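Local coordinates for hypothetical 30.2 KD protein c25g10.02 IN chromosome I (Schizosaccharomyces pombe, PDB 1KCF) that resolves four-way Holliday junctions in mitochondrial DNA as a homodimeric, magnesium-dependent endonuclease of the RuvC resolvase family, at residues 191-204 with 225-237. Sequence-based numbering, arbitrary orientation.
Sequences RVQMVKELIDGQKI and KDDMADSALIASG. With SO4 (sulfate ion), chain C.
Arg191 sits at the start of helix 191-200 and lies among Asp226, Ala229, Asp230 and Leu233. Its NH1 makes a salt bridge to Asp230 OD1 at 2.8 Å. The oxygen lies close to the guanidinium plane but is met from above the carboxylate plane, the two planes standing 79° apart. The chain bends at chi3 (-63°), and NE turns back to sulfate O1 at 2.9 Å. The same oxygen also accepts a hydrogen bond from Arg191 N. The sulfate probably came from the crystallisation liquor. A water joins Val192 N, Asp226 OD1 and sulfate O1. CG2 of Val192 lies anti to its carbonyl carbon and rests 3.4 Å from Asp226 OD1. Met194 CE touches Leu233 CD1. Val195 CG2 packs against Ala229 CB and, also at 3.7 Å, Leu233 CG. In turn, Leu233 is a knob in the hole formed by Arg191, Met194, Val195 and Leu198. The helix axes come within 8.7 Å and cross at 60°, with the small Ala229 in the interface. Past the Schellman turn at Gln202, Ile204 CD1 reaches Ser236 CB at 4.1 Å. Trp215 covers Val195 and Ala229 from helix 209-217.

Asp230 is an assigned magnesium-binding residue of this RNase H-like fold, its side chain about 3 Å from that of Asp46, another such residue. Its OD1 is also hydrogen-bonded to Tyr172 OH. A leucine in place of Arg191 would probably leave Asp230 without its charged mate. The Arg191-Asp230 pair thus ties apolar helix packing to the metal site, where Arg191 can also hold an anion, as it might a DNA phosphate.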
loop_
_atom_site.group_PDB
_atom_site.type_symbol
_atom_site.label_atom_id
_atom_site.label_comp_id
_atom_site.label_asym_id
_atom_site.label_seq_id
_atom_site.Cartn_x
_atom_site.Cartn_y
_atom_site.Cartn_z
ATOM N N ARG A 191 -8.560 2.011 27.915
ATOM C CA ARG A 191 -7.241 1.495 27.553
ATOM C C ARG A 191 -6.163 2.049 28.487
ATOM O O ARG A 191 -5.285 1.315 28.932
ATOM C CB ARG A 191 -6.927 1.851 26.099
ATOM C CG ARG A 191 -7.825 1.138 25.093
ATOM C CD ARG A 191 -7.721 1.759 23.706
ATOM N NE ARG A 191 -8.174 3.147 23.708
ATOM C CZ ARG A 191 -7.971 4.006 22.714
ATOM N NH1 ARG A 191 -7.319 3.623 21.626
ATOM N NH2 ARG A 191 -8.417 5.251 22.810
ATOM N N VAL A 192 -6.244 3.342 28.788
ATOM C CA VAL A 192 -5.286 3.989 29.686
ATOM C C VAL A 192 -5.315 3.344 31.070
ATOM O O VAL A 192 -4.272 3.111 31.679
ATOM C CB VAL A 192 -5.595 5.498 29.817
ATOM C CG1 VAL A 192 -4.868 6.090 31.016
ATOM C CG2 VAL A 192 -5.176 6.218 28.545
ATOM N N GLN A 193 -6.513 3.054 31.565
ATOM C CA GLN A 193 -6.666 2.430 32.874
ATOM C C GLN A 193 -6.144 0.998 32.874
ATOM O O GLN A 193 -5.572 0.541 33.864
ATOM C CB GLN A 193 -8.134 2.438 33.304
ATOM C CG GLN A 193 -8.456 3.462 34.384
ATOM C CD GLN A 193 -7.584 3.298 35.623
ATOM O OE1 GLN A 193 -7.605 2.255 36.283
ATOM N NE2 GLN A 193 -6.808 4.331 35.942
ATOM N N MET A 194 -6.349 0.285 31.771
ATOM C CA MET A 194 -5.873 -1.089 31.685
ATOM C C MET A 194 -4.353 -1.124 31.768
ATOM O O MET A 194 -3.791 -1.944 32.487
ATOM C CB MET A 194 -6.335 -1.750 30.383
ATOM C CG MET A 194 -7.836 -1.944 30.290
ATOM S SD MET A 194 -8.328 -3.083 28.965
ATOM C CE MET A 194 -8.473 -1.974 27.593
ATOM N N VAL A 195 -3.690 -0.229 31.039
ATOM C CA VAL A 195 -2.235 -0.173 31.041
ATOM C C VAL A 195 -1.712 0.274 32.393
ATOM O O VAL A 195 -0.721 -0.258 32.890
ATOM C CB VAL A 195 -1.706 0.787 29.960
ATOM C CG1 VAL A 195 -0.188 0.931 30.084
ATOM C CG2 VAL A 195 -2.074 0.255 28.582
ATOM N N LYS A 196 -2.381 1.258 32.981
ATOM C CA LYS A 196 -1.992 1.773 34.288
ATOM C C LYS A 196 -2.033 0.630 35.295
ATOM O O LYS A 196 -1.170 0.515 36.168
ATOM C CB LYS A 196 -2.950 2.890 34.714
ATOM C CG LYS A 196 -2.667 3.452 36.091
ATOM C CD LYS A 196 -3.581 4.621 36.405
ATOM C CE LYS A 196 -3.353 5.122 37.824
ATOM N NZ LYS A 196 -4.152 6.344 38.121
ATOM N N GLU A 197 -3.038 -0.226 35.158
ATOM C CA GLU A 197 -3.192 -1.370 36.043
ATOM C C GLU A 197 -2.059 -2.359 35.802
ATOM O O GLU A 197 -1.461 -2.879 36.741
ATOM C CB GLU A 197 -4.534 -2.048 35.784
ATOM C CG GLU A 197 -4.817 -3.222 36.697
ATOM C CD GLU A 197 -6.136 -3.891 36.380
ATOM O OE1 GLU A 197 -7.149 -3.169 36.252
ATOM O OE2 GLU A 197 -6.159 -5.135 36.265
ATOM N N LEU A 198 -1.771 -2.616 34.530
ATOM C CA LEU A 198 -0.705 -3.539 34.166
ATOM C C LEU A 198 0.633 -3.075 34.728
ATOM O O LEU A 198 1.428 -3.885 35.198
ATOM C CB LEU A 198 -0.621 -3.673 32.641
ATOM C CG LEU A 198 -1.787 -4.443 32.018
ATOM C CD1 LEU A 198 -1.693 -4.414 30.502
ATOM C CD2 LEU A 198 -1.764 -5.875 32.527
ATOM N N ILE A 199 0.874 -1.769 34.678
ATOM C CA ILE A 199 2.115 -1.196 35.193
ATOM C C ILE A 199 2.166 -1.286 36.718
ATOM O O ILE A 199 3.141 -1.776 37.292
ATOM C CB ILE A 199 2.253 0.287 34.783
ATOM C CG1 ILE A 199 2.419 0.390 33.265
ATOM C CG2 ILE A 199 3.429 0.925 35.515
ATOM C CD1 ILE A 199 2.455 1.805 32.745
ATOM N N ASP A 200 1.107 -0.811 37.367
ATOM C CA ASP A 200 1.032 -0.834 38.822
ATOM C C ASP A 200 1.065 -2.273 39.327
ATOM O O ASP A 200 1.496 -2.534 40.450
ATOM C CB ASP A 200 -0.248 -0.141 39.299
ATOM C CG ASP A 200 -0.326 1.320 38.863
ATOM O OD1 ASP A 200 -1.300 2.005 39.245
ATOM O OD2 ASP A 200 0.580 1.788 38.137
ATOM N N GLY A 201 0.612 -3.204 38.493
ATOM C CA GLY A 201 0.611 -4.604 38.879
ATOM C C GLY A 201 1.914 -5.291 38.511
ATOM O O GLY A 201 2.055 -6.506 38.659
ATOM N N GLN A 202 2.871 -4.506 38.026
ATOM C CA GLN A 202 4.174 -5.025 37.630
ATOM C C GLN A 202 4.105 -6.081 36.523
ATOM O O GLN A 202 4.994 -6.926 36.414
ATOM C CB GLN A 202 4.898 -5.617 38.841
ATOM C CG GLN A 202 5.203 -4.623 39.949
ATOM C CD GLN A 202 5.996 -5.254 41.080
ATOM O OE1 GLN A 202 5.508 -6.155 41.769
ATOM N NE2 GLN A 202 7.229 -4.791 41.271
ATOM N N LYS A 203 3.050 -6.042 35.713
ATOM C CA LYS A 203 2.904 -6.990 34.613
ATOM C C LYS A 203 3.665 -6.446 33.410
ATOM O O LYS A 203 3.989 -7.176 32.475
ATOM C CB LYS A 203 1.430 -7.183 34.259
ATOM C CG LYS A 203 0.629 -7.873 35.347
ATOM C CD LYS A 203 1.167 -9.268 35.594
ATOM C CE LYS A 203 0.531 -9.907 36.810
ATOM N NZ LYS A 203 1.157 -11.231 37.101
ATOM N N ILE A 204 3.937 -5.147 33.457
ATOM C CA ILE A 204 4.683 -4.445 32.423
ATOM C C ILE A 204 5.755 -3.624 33.134
ATOM O O ILE A 204 5.440 -2.772 33.962
ATOM C CB ILE A 204 3.775 -3.485 31.614
ATOM C CG1 ILE A 204 2.854 -4.283 30.688
ATOM C CG2 ILE A 204 4.620 -2.510 30.813
ATOM C CD1 ILE A 204 1.902 -3.414 29.886
ATOM N N LYS A 225 -1.651 9.762 25.881
ATOM C CA LYS A 225 -1.692 8.576 26.732
ATOM C C LYS A 225 -2.544 7.477 26.103
ATOM O O LYS A 225 -2.198 6.296 26.164
ATOM C CB LYS A 225 -2.271 8.937 28.103
ATOM C CG LYS A 225 -1.443 9.923 28.906
ATOM C CD LYS A 225 -0.630 9.226 29.983
ATOM C CE LYS A 225 -1.530 8.622 31.045
ATOM N NZ LYS A 225 -0.747 8.078 32.192
ATOM N N ASP A 226 -3.665 7.868 25.508
ATOM C CA ASP A 226 -4.566 6.915 24.879
ATOM C C ASP A 226 -3.900 6.230 23.695
ATOM O O ASP A 226 -4.032 5.023 23.519
ATOM C CB ASP A 226 -5.837 7.628 24.423
ATOM C CG ASP A 226 -6.562 8.301 25.573
ATOM O OD1 ASP A 226 -7.340 7.615 26.270
ATOM O OD2 ASP A 226 -6.334 9.513 25.793
ATOM N N ASP A 227 -3.175 6.996 22.887
ATOM C CA ASP A 227 -2.507 6.422 21.732
ATOM C C ASP A 227 -1.349 5.519 22.150
ATOM O O ASP A 227 -1.132 4.471 21.544
ATOM C CB ASP A 227 -2.023 7.525 20.785
ATOM C CG ASP A 227 -3.178 8.299 20.153
ATOM O OD1 ASP A 227 -4.329 7.819 20.230
ATOM O OD2 ASP A 227 -2.939 9.380 19.572
ATOM N N MET A 228 -0.617 5.914 23.193
ATOM C CA MET A 228 0.505 5.111 23.681
ATOM C C MET A 228 -0.013 3.821 24.307
ATOM O O MET A 228 0.575 2.753 24.143
ATOM C CB MET A 228 1.312 5.870 24.743
ATOM C CG MET A 228 2.035 7.112 24.254
ATOM S SD MET A 228 3.221 7.709 25.483
ATOM C CE MET A 228 2.165 8.557 26.613
ATOM N N ALA A 229 -1.110 3.935 25.043
ATOM C CA ALA A 229 -1.703 2.783 25.700
ATOM C C ALA A 229 -2.133 1.789 24.635
ATOM O O ALA A 229 -1.995 0.579 24.805
ATOM C CB ALA A 229 -2.901 3.214 26.539
ATOM N N ASP A 230 -2.634 2.307 23.521
ATOM C CA ASP A 230 -3.082 1.449 22.437
ATOM C C ASP A 230 -1.962 0.538 21.931
ATOM O O ASP A 230 -2.132 -0.681 21.869
ATOM C CB ASP A 230 -3.623 2.291 21.285
ATOM C CG ASP A 230 -4.731 1.590 20.531
ATOM O OD1 ASP A 230 -5.802 1.378 21.140
ATOM O OD2 ASP A 230 -4.531 1.244 19.344
ATOM N N SER A 231 -0.815 1.113 21.574
ATOM C CA SER A 231 0.287 0.292 21.080
ATOM C C SER A 231 0.842 -0.632 22.162
ATOM O O SER A 231 1.295 -1.738 21.867
ATOM C CB SER A 231 1.414 1.168 20.501
ATOM O OG SER A 231 2.001 1.999 21.487
ATOM N N ALA A 232 0.809 -0.186 23.415
ATOM C CA ALA A 232 1.313 -1.007 24.510
ATOM C C ALA A 232 0.418 -2.237 24.698
ATOM O O ALA A 232 0.902 -3.323 25.005
ATOM C CB ALA A 232 1.373 -0.192 25.800
ATOM N N LEU A 233 -0.887 -2.065 24.510
ATOM C CA LEU A 233 -1.824 -3.181 24.654
ATOM C C LEU A 233 -1.693 -4.146 23.488
ATOM O O LEU A 233 -1.976 -5.339 23.623
ATOM C CB LEU A 233 -3.265 -2.675 24.743
ATOM C CG LEU A 233 -3.653 -1.933 26.023
ATOM C CD1 LEU A 233 -4.980 -1.237 25.817
ATOM C CD2 LEU A 233 -3.727 -2.916 27.185
ATOM N N ILE A 234 -1.266 -3.633 22.340
ATOM C CA ILE A 234 -1.078 -4.474 21.167
ATOM C C ILE A 234 0.108 -5.407 21.408
ATOM O O ILE A 234 -0.028 -6.628 21.332
ATOM C CB ILE A 234 -0.811 -3.620 19.904
ATOM C CG1 ILE A 234 -2.100 -2.915 19.466
ATOM C CG2 ILE A 234 -0.276 -4.490 18.779
ATOM C CD1 ILE A 234 -1.908 -1.961 18.290
ATOM N N ALA A 235 1.264 -4.820 21.712
ATOM C CA ALA A 235 2.483 -5.586 21.961
ATOM C C ALA A 235 2.346 -6.551 23.132
ATOM O O ALA A 235 2.566 -7.753 22.976
ATOM C CB ALA A 235 3.650 -4.641 22.218
ATOM N N SER A 236 1.988 -6.028 24.303
ATOM C CA SER A 236 1.855 -6.874 25.483
ATOM C C SER A 236 0.770 -7.925 25.289
ATOM O O SER A 236 0.908 -9.060 25.748
ATOM C CB SER A 236 1.555 -6.031 26.728
ATOM O OG SER A 236 0.271 -5.440 26.668
ATOM N N GLY A 237 -0.304 -7.552 24.602
ATOM C CA GLY A 237 -1.380 -8.494 24.366
ATOM C C GLY A 237 -0.906 -9.663 23.521
ATOM O O GLY A 237 -1.181 -10.818 23.831
HETATM S S SO4 C . -11.170 4.002 25.764
HETATM O O1 SO4 C . -9.774 3.624 26.052
HETATM O O2 SO4 C . -12.027 2.810 25.909
HETATM O O3 SO4 C . -11.597 5.048 26.711
HETATM O O4 SO4 C . -11.272 4.519 24.386
HETATM O O HOH W 1 -7.866 5.310 27.326
#